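Local coordinates for putative alpha-L-fucosidase (Bacteroides thetaiotaomicron, PDB 4H41), which probably hydrolyses alpha-L-fucosidic bonds, consistent with a part in the breakdown of host glycans, at residues I34-D40 / K307-F313; I46-W51 / S314-Q320; H62-I66 / Y330-R334; S76-K80 / S123-D128. All coordinates share one frame; numbering follows the deposited sequence.

Interaction 1. Residues I34-D40 / K307-F313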
# COMPACT_ATOMS: atom_id res chain seq x y z
N ILE B 34 -7.02 -14.33 21.01
CA ILE B 34 -6.25 -13.09 21.23
C ILE B 34 -6.93 -12.31 22.35
O ILE B 34 -8.11 -11.96 22.23
CB ILE B 34 -6.12 -12.29 19.90
CG1 ILE B 34 -5.17 -13.03 18.94
CG2 ILE B 34 -5.57 -10.88 20.17
CD1 ILE B 34 -5.27 -12.61 17.55
N THR B 35 -6.24 -12.08 23.43
CA THR B 35 -6.80 -11.35 24.56
C THR B 35 -6.00 -10.09 24.90
O THR B 35 -6.31 -9.42 25.87
CB THR B 35 -6.94 -12.26 25.79
OG1 THR B 35 -5.63 -12.72 26.15
CG2 THR B 35 -7.94 -13.40 25.57
N GLY B 36 -5.04 -9.75 24.07
CA GLY B 36 -4.29 -8.51 24.20
C GLY B 36 -3.90 -7.95 22.86
O GLY B 36 -3.80 -8.68 21.86
N THR B 37 -3.73 -6.61 22.79
CA THR B 37 -3.23 -5.99 21.59
C THR B 37 -2.30 -4.88 21.93
O THR B 37 -2.48 -4.19 22.94
CB THR B 37 -4.35 -5.47 20.66
OG1 THR B 37 -3.77 -4.96 19.45
CG2 THR B 37 -5.20 -4.43 21.31
N PHE B 38 -1.31 -4.70 21.06
CA PHE B 38 -0.52 -3.49 21.07
C PHE B 38 -1.38 -2.37 20.59
O PHE B 38 -2.38 -2.56 19.87
CB PHE B 38 0.72 -3.58 20.21
CG PHE B 38 1.77 -4.47 20.84
CD1 PHE B 38 2.64 -3.98 21.80
CD2 PHE B 38 1.85 -5.81 20.50
CE1 PHE B 38 3.62 -4.79 22.36
CE2 PHE B 38 2.84 -6.64 21.07
CZ PHE B 38 3.70 -6.12 22.01
N LEU B 39 -0.98 -1.18 20.99
CA LEU B 39 -1.48 0.11 20.54
C LEU B 39 -0.25 0.68 19.87
O LEU B 39 0.71 0.99 20.57
CB LEU B 39 -1.96 0.97 21.73
CG LEU B 39 -2.98 0.36 22.67
CD1 LEU B 39 -3.06 1.16 23.95
CD2 LEU B 39 -4.32 0.24 22.00
N ASP B 40 -0.25 0.84 18.54
CA ASP B 40 0.95 1.18 17.80
C ASP B 40 1.30 2.66 17.86
O ASP B 40 1.24 3.37 16.86
CB ASP B 40 0.83 0.72 16.35
CG ASP B 40 2.14 0.81 15.59
OD1 ASP B 40 3.21 0.63 16.22
OD2 ASP B 40 2.09 1.05 14.37
N LYS B 307 -1.07 -17.07 26.81
CA LYS B 307 -1.81 -15.93 26.28
C LYS B 307 -1.39 -15.60 24.88
O LYS B 307 -0.23 -15.80 24.50
CB LYS B 307 -1.57 -14.68 27.17
CG LYS B 307 -2.53 -13.50 26.95
CD LYS B 307 -2.13 -12.29 27.83
CE LYS B 307 -3.13 -11.14 27.85
NZ LYS B 307 -4.45 -11.54 28.39
N ALA B 308 -2.35 -15.09 24.09
CA ALA B 308 -2.03 -14.58 22.75
C ALA B 308 -2.33 -13.09 22.74
O ALA B 308 -3.41 -12.65 23.16
CB ALA B 308 -2.80 -15.29 21.66
N ILE B 309 -1.39 -12.32 22.27
CA ILE B 309 -1.56 -10.89 22.04
C ILE B 309 -1.32 -10.69 20.55
O ILE B 309 -0.83 -11.60 19.88
CB ILE B 309 -0.64 -10.02 22.94
CG1 ILE B 309 0.85 -10.15 22.53
CG2 ILE B 309 -0.88 -10.38 24.42
CD1 ILE B 309 1.79 -9.22 23.32
N THR B 310 -1.61 -9.50 20.01
CA THR B 310 -1.34 -9.26 18.60
C THR B 310 -0.80 -7.87 18.36
O THR B 310 -1.21 -6.91 19.01
CB THR B 310 -2.66 -9.45 17.76
OG1 THR B 310 -2.38 -9.34 16.35
CG2 THR B 310 -3.75 -8.41 18.09
N PHE B 311 0.11 -7.80 17.41
CA PHE B 311 0.47 -6.57 16.70
C PHE B 311 -0.30 -6.70 15.38
O PHE B 311 0.07 -7.54 14.55
CB PHE B 311 1.97 -6.40 16.49
CG PHE B 311 2.30 -5.04 15.93
CD1 PHE B 311 2.16 -4.77 14.58
CD2 PHE B 311 2.58 -3.98 16.79
CE1 PHE B 311 2.32 -3.49 14.08
CE2 PHE B 311 2.77 -2.69 16.28
CZ PHE B 311 2.65 -2.46 14.93
N GLU B 312 -1.39 -5.96 15.14
CA GLU B 312 -1.97 -4.91 15.98
C GLU B 312 -3.43 -4.80 15.64
O GLU B 312 -3.76 -4.72 14.45
CB GLU B 312 -1.26 -3.57 15.73
CG GLU B 312 -1.64 -2.49 16.72
CD GLU B 312 -2.22 -1.19 16.18
OE1 GLU B 312 -2.67 -1.18 15.02
OE2 GLU B 312 -2.25 -0.18 16.92
N PHE B 313 -4.28 -4.79 16.62
CA PHE B 313 -5.72 -4.78 16.36
C PHE B 313 -6.19 -3.59 15.53
O PHE B 313 -6.91 -3.80 14.54
CB PHE B 313 -6.50 -4.82 17.66
CG PHE B 313 -7.99 -4.82 17.49
CD1 PHE B 313 -8.70 -3.63 17.45
CD2 PHE B 313 -8.70 -6.01 17.42
CE1 PHE B 313 -10.08 -3.62 17.26
CE2 PHE B 313 -10.08 -6.00 17.21
CZ PHE B 313 -10.76 -4.81 17.15
O HOH W 1 -5.08 -15.23 25.09

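Interaction 2. Residues I46-W51 / S314-Q320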
# COMPACT_ATOMS: atom_id res chain seq x y z
N ILE B 46 4.25 1.81 10.63
CA ILE B 46 2.85 1.62 10.20
C ILE B 46 2.23 3.02 10.04
O ILE B 46 2.14 3.76 11.04
CB ILE B 46 2.04 0.78 11.18
CG1 ILE B 46 2.75 -0.56 11.54
CG2 ILE B 46 0.63 0.56 10.63
CD1 ILE B 46 3.07 -1.47 10.32
N PRO B 47 1.73 3.37 8.84
CA PRO B 47 1.18 4.71 8.63
C PRO B 47 0.06 5.03 9.60
O PRO B 47 -0.74 4.16 9.98
CB PRO B 47 0.71 4.70 7.19
CG PRO B 47 1.64 3.73 6.53
CD PRO B 47 1.80 2.64 7.55
N HIS B 48 0.07 6.26 10.07
CA HIS B 48 -0.86 6.73 11.10
C HIS B 48 -2.28 6.83 10.59
O HIS B 48 -2.49 7.29 9.45
CB HIS B 48 -0.38 8.10 11.60
CG HIS B 48 -0.94 8.54 12.92
ND1 HIS B 48 -0.71 7.85 14.08
CD2 HIS B 48 -1.66 9.65 13.22
CE1 HIS B 48 -1.29 8.54 15.06
NE2 HIS B 48 -1.90 9.62 14.59
N GLN B 49 -3.27 6.44 11.42
CA GLN B 49 -4.68 6.52 10.97
C GLN B 49 -5.34 7.86 11.32
O GLN B 49 -6.44 8.08 10.90
CB GLN B 49 -5.53 5.37 11.51
CG GLN B 49 -4.97 4.02 11.05
CD GLN B 49 -6.01 2.95 11.13
OE1 GLN B 49 -6.88 2.89 10.28
NE2 GLN B 49 -5.96 2.11 12.13
N ASN B 50 -4.66 8.72 12.08
CA ASN B 50 -5.12 10.08 12.42
C ASN B 50 -6.41 10.04 13.25
O ASN B 50 -7.26 10.92 13.15
CB ASN B 50 -5.26 10.94 11.16
CG ASN B 50 -3.89 11.28 10.64
OD1 ASN B 50 -3.12 11.90 11.37
ND2 ASN B 50 -3.60 10.97 9.38
N TRP B 51 -6.50 9.06 14.11
CA TRP B 51 -7.63 8.93 15.00
C TRP B 51 -7.52 9.89 16.18
O TRP B 51 -6.41 10.19 16.63
CB TRP B 51 -7.73 7.50 15.55
CG TRP B 51 -8.17 6.48 14.57
CD1 TRP B 51 -8.56 6.66 13.28
CD2 TRP B 51 -8.29 5.08 14.84
NE1 TRP B 51 -8.87 5.45 12.71
CE2 TRP B 51 -8.78 4.47 13.67
CE3 TRP B 51 -8.07 4.29 15.97
CZ2 TRP B 51 -8.96 3.08 13.57
CZ3 TRP B 51 -8.26 2.92 15.89
CH2 TRP B 51 -8.71 2.33 14.69
N SER B 314 -5.86 -2.37 15.96
CA SER B 314 -6.43 -1.16 15.32
C SER B 314 -6.22 -1.08 13.80
O SER B 314 -7.10 -0.58 13.11
CB SER B 314 -5.93 0.10 15.98
OG SER B 314 -6.33 0.05 17.35
N HIS B 315 -5.05 -1.46 13.30
CA HIS B 315 -4.80 -1.44 11.87
C HIS B 315 -5.22 -2.71 11.18
O HIS B 315 -5.65 -2.68 10.00
CB HIS B 315 -3.31 -1.23 11.58
CG HIS B 315 -2.83 0.18 11.79
ND1 HIS B 315 -2.51 0.65 13.04
CD2 HIS B 315 -2.61 1.16 10.89
CE1 HIS B 315 -2.10 1.90 12.86
NE2 HIS B 315 -2.10 2.22 11.58
N PHE B 316 -4.96 -3.86 11.82
CA PHE B 316 -5.06 -5.12 11.12
C PHE B 316 -6.25 -6.01 11.43
O PHE B 316 -6.49 -6.92 10.65
CB PHE B 316 -3.75 -5.89 11.27
CG PHE B 316 -2.59 -5.05 10.77
CD1 PHE B 316 -2.47 -4.74 9.43
CD2 PHE B 316 -1.65 -4.53 11.65
CE1 PHE B 316 -1.42 -3.95 8.96
CE2 PHE B 316 -0.58 -3.75 11.17
CZ PHE B 316 -0.50 -3.43 9.84
N MSE B 317 -7.03 -5.73 12.48
CA MSE B 317 -8.23 -6.50 12.78
C MSE B 317 -9.44 -5.66 13.06
O MSE B 317 -10.50 -6.21 13.31
CB MSE B 317 -8.00 -7.44 13.99
CG MSE B 317 -6.84 -8.32 13.83
SE MSE B 317 -6.68 -9.55 15.40
CE MSE B 317 -8.40 -10.46 15.22
N SER B 318 -9.34 -4.36 13.03
CA SER B 318 -10.49 -3.56 13.43
C SER B 318 -11.48 -3.28 12.33
O SER B 318 -11.08 -2.84 11.27
CB SER B 318 -10.02 -2.21 13.97
OG SER B 318 -11.13 -1.36 14.24
N PRO B 319 -12.79 -3.32 12.63
CA PRO B 319 -13.78 -2.82 11.66
C PRO B 319 -13.61 -1.34 11.29
O PRO B 319 -14.10 -0.90 10.24
CB PRO B 319 -15.13 -3.01 12.42
CG PRO B 319 -14.87 -4.10 13.37
CD PRO B 319 -13.44 -3.87 13.83
N GLN B 320 -12.88 -0.57 12.11
CA GLN B 320 -12.63 0.85 11.86
C GLN B 320 -11.36 1.11 11.07
O GLN B 320 -11.14 2.25 10.63
CB GLN B 320 -12.52 1.55 13.23
CG GLN B 320 -12.64 3.05 13.15
CD GLN B 320 -12.72 3.71 14.51
OE1 GLN B 320 -13.15 4.84 14.60
NE2 GLN B 320 -12.25 3.06 15.60
O HOH W 2 -9.08 4.49 9.97

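Interaction 3. Residues H62-I66 / Y330-R334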
# COMPACT_ATOMS: atom_id res chain seq x y z
N HIS B 62 -14.70 -2.25 19.95
CA HIS B 62 -14.51 -3.38 19.01
C HIS B 62 -13.60 -4.42 19.66
O HIS B 62 -13.82 -5.62 19.51
CB HIS B 62 -13.92 -2.94 17.63
CG HIS B 62 -14.81 -2.04 16.80
ND1 HIS B 62 -16.14 -2.35 16.56
CD2 HIS B 62 -14.49 -0.93 16.10
CE1 HIS B 62 -16.61 -1.38 15.78
NE2 HIS B 62 -15.65 -0.49 15.49
N MSE B 63 -12.61 -3.97 20.45
CA MSE B 63 -11.71 -4.88 21.18
C MSE B 63 -12.44 -5.63 22.25
O MSE B 63 -12.31 -6.85 22.37
CB MSE B 63 -10.56 -4.09 21.83
CG MSE B 63 -9.58 -3.47 20.85
SE MSE B 63 -8.41 -2.31 21.91
CE MSE B 63 -7.67 -1.25 20.47
N LYS B 64 -13.27 -4.91 23.02
CA LYS B 64 -14.00 -5.53 24.13
C LYS B 64 -14.94 -6.62 23.64
O LYS B 64 -15.06 -7.67 24.29
CB LYS B 64 -14.79 -4.46 24.88
CG LYS B 64 -15.45 -4.93 26.19
CD LYS B 64 -14.42 -5.16 27.25
CE LYS B 64 -14.99 -5.54 28.59
NZ LYS B 64 -13.87 -5.75 29.52
N ARG B 65 -15.58 -6.40 22.49
CA ARG B 65 -16.49 -7.39 21.92
C ARG B 65 -15.82 -8.75 21.72
O ARG B 65 -16.49 -9.77 21.87
CB ARG B 65 -17.02 -6.88 20.60
CG ARG B 65 -18.04 -7.78 19.97
CD ARG B 65 -18.55 -7.17 18.70
NE ARG B 65 -19.57 -8.02 18.10
CZ ARG B 65 -20.15 -7.78 16.93
NH1 ARG B 65 -19.79 -6.72 16.21
NH2 ARG B 65 -21.08 -8.60 16.48
N ILE B 66 -14.54 -8.80 21.35
CA ILE B 66 -13.87 -10.08 21.13
C ILE B 66 -13.07 -10.58 22.33
O ILE B 66 -12.41 -11.61 22.22
CB ILE B 66 -13.00 -10.08 19.84
CG1 ILE B 66 -11.84 -9.07 19.90
CG2 ILE B 66 -13.85 -9.86 18.63
CD1 ILE B 66 -10.74 -9.36 18.86
N TYR B 330 -11.81 -9.50 11.05
CA TYR B 330 -12.55 -9.49 12.33
C TYR B 330 -13.77 -10.40 12.24
O TYR B 330 -14.01 -11.17 13.14
CB TYR B 330 -12.98 -8.06 12.63
CG TYR B 330 -13.64 -7.82 13.98
CD1 TYR B 330 -12.87 -7.51 15.09
CD2 TYR B 330 -15.01 -7.71 14.08
CE1 TYR B 330 -13.46 -7.14 16.29
CE2 TYR B 330 -15.62 -7.36 15.29
CZ TYR B 330 -14.83 -7.03 16.38
OH TYR B 330 -15.44 -6.65 17.55
N ASP B 331 -14.49 -10.35 11.11
CA ASP B 331 -15.66 -11.22 10.88
C ASP B 331 -15.26 -12.69 10.79
O ASP B 331 -15.91 -13.51 11.39
CB ASP B 331 -16.39 -10.79 9.62
CG ASP B 331 -17.05 -9.43 9.69
OD1 ASP B 331 -17.19 -8.89 10.82
OD2 ASP B 331 -17.39 -8.88 8.61
N ARG B 332 -14.19 -13.02 10.06
CA ARG B 332 -13.73 -14.43 9.95
C ARG B 332 -13.29 -14.95 11.31
O ARG B 332 -13.55 -16.12 11.65
CB ARG B 332 -12.57 -14.57 8.96
CG ARG B 332 -12.82 -14.11 7.53
CD ARG B 332 -13.83 -14.93 6.72
NE ARG B 332 -15.22 -14.72 7.12
CZ ARG B 332 -15.95 -13.63 6.91
NH1 ARG B 332 -15.45 -12.59 6.24
NH2 ARG B 332 -17.19 -13.56 7.36
N TYR B 333 -12.63 -14.10 12.10
CA TYR B 333 -12.16 -14.41 13.46
C TYR B 333 -13.34 -14.71 14.37
O TYR B 333 -13.37 -15.73 15.07
CB TYR B 333 -11.32 -13.24 13.97
CG TYR B 333 -10.76 -13.43 15.34
CD1 TYR B 333 -11.48 -13.08 16.47
CD2 TYR B 333 -9.49 -13.98 15.53
CE1 TYR B 333 -10.97 -13.26 17.75
CE2 TYR B 333 -8.94 -14.11 16.81
CZ TYR B 333 -9.69 -13.78 17.91
OH TYR B 333 -9.19 -13.99 19.16
N ARG B 334 -14.36 -13.85 14.35
CA ARG B 334 -15.55 -14.08 15.16
C ARG B 334 -16.28 -15.33 14.78
O ARG B 334 -16.87 -15.99 15.65
CB ARG B 334 -16.52 -12.89 15.05
CG ARG B 334 -16.04 -11.65 15.79
CD ARG B 334 -17.19 -10.79 16.24
NE ARG B 334 -17.98 -10.36 15.10
CZ ARG B 334 -19.22 -10.77 14.81
NH1 ARG B 334 -19.84 -11.65 15.59
NH2 ARG B 334 -19.85 -10.28 13.76
O HOH W 3 -17.72 -4.69 16.57
O HOH W 4 -10.35 -12.97 21.21

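Interaction 4. Residues S76-K80 / S123-D128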
# COMPACT_ATOMS: atom_id res chain seq x y z
N SER B 76 6.62 4.47 24.49
CA SER B 76 6.22 5.76 24.97
C SER B 76 6.88 6.93 24.24
O SER B 76 6.37 8.05 24.26
CB SER B 76 6.46 5.87 26.47
OG SER B 76 7.80 5.59 26.82
N GLY B 77 7.96 6.64 23.55
CA GLY B 77 8.53 7.54 22.57
C GLY B 77 9.44 6.80 21.63
O GLY B 77 9.85 5.65 21.88
N TYR B 78 9.72 7.42 20.52
CA TYR B 78 10.64 6.89 19.53
C TYR B 78 11.46 8.06 19.00
O TYR B 78 10.91 8.94 18.33
CB TYR B 78 9.91 6.14 18.43
CG TYR B 78 10.85 5.65 17.36
CD1 TYR B 78 11.99 4.91 17.69
CD2 TYR B 78 10.66 6.00 16.03
CE1 TYR B 78 12.89 4.51 16.71
CE2 TYR B 78 11.56 5.59 15.04
CZ TYR B 78 12.67 4.86 15.39
OH TYR B 78 13.61 4.50 14.46
N ARG B 79 12.75 8.09 19.34
CA ARG B 79 13.64 9.19 18.97
C ARG B 79 13.01 10.52 19.47
O ARG B 79 12.76 10.61 20.67
CB ARG B 79 13.96 9.18 17.47
CG ARG B 79 14.71 7.92 17.03
CD ARG B 79 15.08 7.96 15.56
NE ARG B 79 15.60 6.69 15.07
CZ ARG B 79 16.87 6.29 15.09
NH1 ARG B 79 17.81 7.06 15.59
NH2 ARG B 79 17.19 5.09 14.61
N LYS B 80 12.68 11.51 18.60
CA LYS B 80 12.13 12.79 19.12
C LYS B 80 10.60 12.82 19.26
O LYS B 80 10.07 13.80 19.75
CB LYS B 80 12.61 13.95 18.27
CG LYS B 80 14.11 14.15 18.44
CD LYS B 80 14.62 15.45 17.82
CE LYS B 80 16.00 15.78 18.31
NZ LYS B 80 16.50 17.07 17.77
N SER B 123 15.07 5.23 22.19
CA SER B 123 15.85 6.42 21.78
C SER B 123 16.39 6.38 20.37
O SER B 123 16.85 7.42 19.90
CB SER B 123 17.04 6.65 22.72
OG SER B 123 18.11 5.75 22.44
N GLY B 124 16.45 5.22 19.75
CA GLY B 124 17.05 5.03 18.44
C GLY B 124 18.52 4.63 18.51
O GLY B 124 19.06 4.13 17.53
N ARG B 125 19.18 4.80 19.67
CA ARG B 125 20.61 4.50 19.84
C ARG B 125 20.91 3.02 19.68
O ARG B 125 21.91 2.67 19.05
CB ARG B 125 21.11 4.97 21.22
CG ARG B 125 21.17 6.48 21.33
CD ARG B 125 21.74 6.92 22.68
NE ARG B 125 21.40 8.32 22.95
CZ ARG B 125 20.38 8.76 23.69
NH1 ARG B 125 19.60 7.91 24.33
NH2 ARG B 125 20.17 10.07 23.84
N TYR B 126 20.06 2.15 20.23
CA TYR B 126 20.24 0.72 20.03
C TYR B 126 20.10 0.38 18.53
O TYR B 126 20.94 -0.33 17.97
CB TYR B 126 19.22 -0.08 20.87
CG TYR B 126 18.92 -1.45 20.30
CD1 TYR B 126 19.90 -2.43 20.21
CD2 TYR B 126 17.64 -1.78 19.88
CE1 TYR B 126 19.62 -3.69 19.69
CE2 TYR B 126 17.35 -3.04 19.36
CZ TYR B 126 18.34 -4.01 19.30
OH TYR B 126 18.10 -5.27 18.78
N TRP B 127 19.06 0.89 17.87
CA TRP B 127 18.89 0.61 16.43
C TRP B 127 20.10 1.09 15.60
O TRP B 127 20.49 0.43 14.65
CB TRP B 127 17.62 1.24 15.89
CG TRP B 127 16.38 0.63 16.46
CD1 TRP B 127 15.43 1.25 17.22
CD2 TRP B 127 15.99 -0.75 16.39
NE1 TRP B 127 14.46 0.36 17.59
CE2 TRP B 127 14.79 -0.89 17.12
CE3 TRP B 127 16.52 -1.89 15.75
CZ2 TRP B 127 14.13 -2.11 17.26
CZ3 TRP B 127 15.84 -3.11 15.87
CH2 TRP B 127 14.63 -3.19 16.55
N ASP B 128 20.71 2.20 15.99
CA ASP B 128 21.87 2.74 15.27
C ASP B 128 23.20 2.05 15.60
O ASP B 128 24.15 2.25 14.85
CB ASP B 128 22.00 4.24 15.57
CG ASP B 128 20.85 5.06 15.01
OD1 ASP B 128 20.08 4.51 14.18
OD2 ASP B 128 20.66 6.20 15.46

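Interaction 1. Residues I34-D40 / K307-F313
Lys307 reaches Thr35 with its ammonium group: the chain runs extended until a bend at its last torsion (61°), which turns NZ onto Thr35 OG1 at 2.8 Å, while Asp69 gives the same nitrogen a salt bridge. A water links Thr35 OG1 to the backbone N of Ala308, whose O accepts from Thr35 N (2.9 Å). Ile309 sends CD1 to the Phe38 ring, 3.6 Å from CE2, and lies over Gly36, where a side chain would run into Ile309 CG2. These are the first and last strands of an eight-stranded parallel barrel, and their pairing closes the TIM-barrel cylinder. Thr310 continues the ladder, its N donating to Gly36 O and its O accepting from Phe38 N (3.0 Å); its CG2 packs on Ile34 CG2. Phe311 turns a ring edge to the carboxylate of Asp40, CE2 lying 3.3 Å from OD1 with the two planes 81° apart; Asp40 OD2 is hydrogen-bonded to Ser43 OG. Glu312, preceded by a cis peptide, takes Asp40 N on the anti side of OE2 (2.8 Å), and its OE1 is hydrogen-bonded to His315 ND1. Phe313 N donates to Thr37 OG1 (2.9 Å, 165°), a hydroxyl that itself donates to Phe38 O.

Interaction 2. Residues I46-W51 / S314-Q320
The loop that follows the first barrel strand folds here over the short helix 313-316 and the turn after it. His315 sits between two side chains of that loop. Ile46 CG2 lies over one face of the His315 imidazole, 3.4 Å from its centroid in a CH-pi contact, and the Gln49 amide covers the opposite face with its plane 36° from the ring. NE2 of His315 donates to Pro47 O (2.9 Å), and ND1 is held by Glu312, so bonds at both nitrogens fix the ring's rotation. Replacing His315 by alanine would probably leave Pro47 O without this donor and Glu312 OE1 without its partner, and open a gap between Ile46 and Gln49. Gln49 NE2 reaches Ser314 O at 3.1 Å from well above the carbonyl plane; OE1 takes Ala322 N and a water shared with Trp51 NE1 and Gln320 O. The Trp51 indole receives the Gln320 amide on one face, NE2 lying 3.7 Å from CH2 and hydrogen-bonded to Glu55 O. Ser314 CB touches Trp51 CZ3 at 3.7 Å. Ser318 OG accepts from Gln320 N, an ST turn, and is also hydrogen-bonded to Asp59. The contact joins the loops after the first and last strands at the C-terminal end of a TIM barrel.

Interaction 3. Residues H62-I66 / Y330-R334
Tyr330 and His62 make the direct hydrogen bond of this helix pair: the phenol OH donates to His62 O at 2.7 Å, in the carbonyl plane and on a lone pair. CG of Tyr330 stands opposite its backbone N (chi1 -174°), which sends the ring across to helix 53-65. Two waters add to the polar links. One joins His62 ND1, Arg65 NH1 and Tyr330 OH; the other bridges Ile66 O to Tyr333 OH, a hydroxyl also hydrogen-bonded to Ile34 N.

The apolar part centres on Ile66. Its CG2 packs 3.6 Å from Tyr330 CE1 and also meets Arg334 CG, while CD1 reaches Tyr333 CE1 at 4.1 Å.

Charge enters through two stacked arginines. The guanidinium of Arg65 lies flat on that of Arg334, centres 3.8 Å apart and planes at 23°, with Arg65 NH2 over the centre of the other group. The C-terminal carboxylate of Lys340 forms a salt bridge with Arg65 NH2, and Ile339 O accepts from Arg334 NH1; the nearby negative charge probably offsets the cost of pairing two cations. A leucine in place of Arg334 would probably leave the Arg65 guanidinium without its flat partner and Ile339 O without this donor. The contact joins the first and last helices of the outer layer of a TIM barrel, completing the ring of helices.

Interaction 4. Residues S76-K80 / S123-D128
Arg79 lays its guanidinium over Gly124, whose CA sits 3.5 Å above the centre of the planar group. Glycine suits this position twice: a CB would collide with Arg79 NH1, and its backbone angles (phi 93°) would press one against the preceding carbonyl. Beyond the glycine Arg79 grips Asp128 end-on, NH1 to OD2 and NH2 to OD1, both at 3.0 Å and both met on the syn side of the carboxylate. The NH1 bond is nearly straight (176°), and the guanidinium and carboxylate planes differ by 27°. A third donor holds the group flat, since Arg79 NE donates to Tyr78 OH at 3.0 Å, close to the guanidinium plane. The chain of Arg79 is extended from CG to NE, passing Ser123 O, which lies 3.6 Å from CG. Tyr78 also turns a ring edge toward Trp127, CE1 lying 4.2 Å from CD1, and the indole NE1 is held by Asp122. Trp127 and Asp128 belong to the short helix 125-129, for which Gly124 is the N-cap residue. The contact ties the hairpin 77-82 after the second barrel strand to the loop and helix after the third, a bridge between neighbouring beta-alpha loops at the C-terminal end of a TIM barrel.

Interactions 1, 2 and 3 form one continuous seam where the first and last strands of the barrel meet. Interaction 1 is the buried strand pairing, interaction 2 the buried loop packing at the C-terminal end of these strands, and interaction 3 the partly buried helix pair outside. Phe313 touches His62, Met63 and Tyr330, and Phe311 meets Ile46, so the layers interlock. Their chemistry changes with place: mainly backbone bonds in interaction 1, ring faces and amides in interaction 2, and stacked arginines with waters in interaction 3. Interaction 4 stands apart, its centre about 22 Å from that of interaction 1; it is a surface contact built on a salt bridge from a hairpin to the short helix of the neighbouring beta-alpha loop.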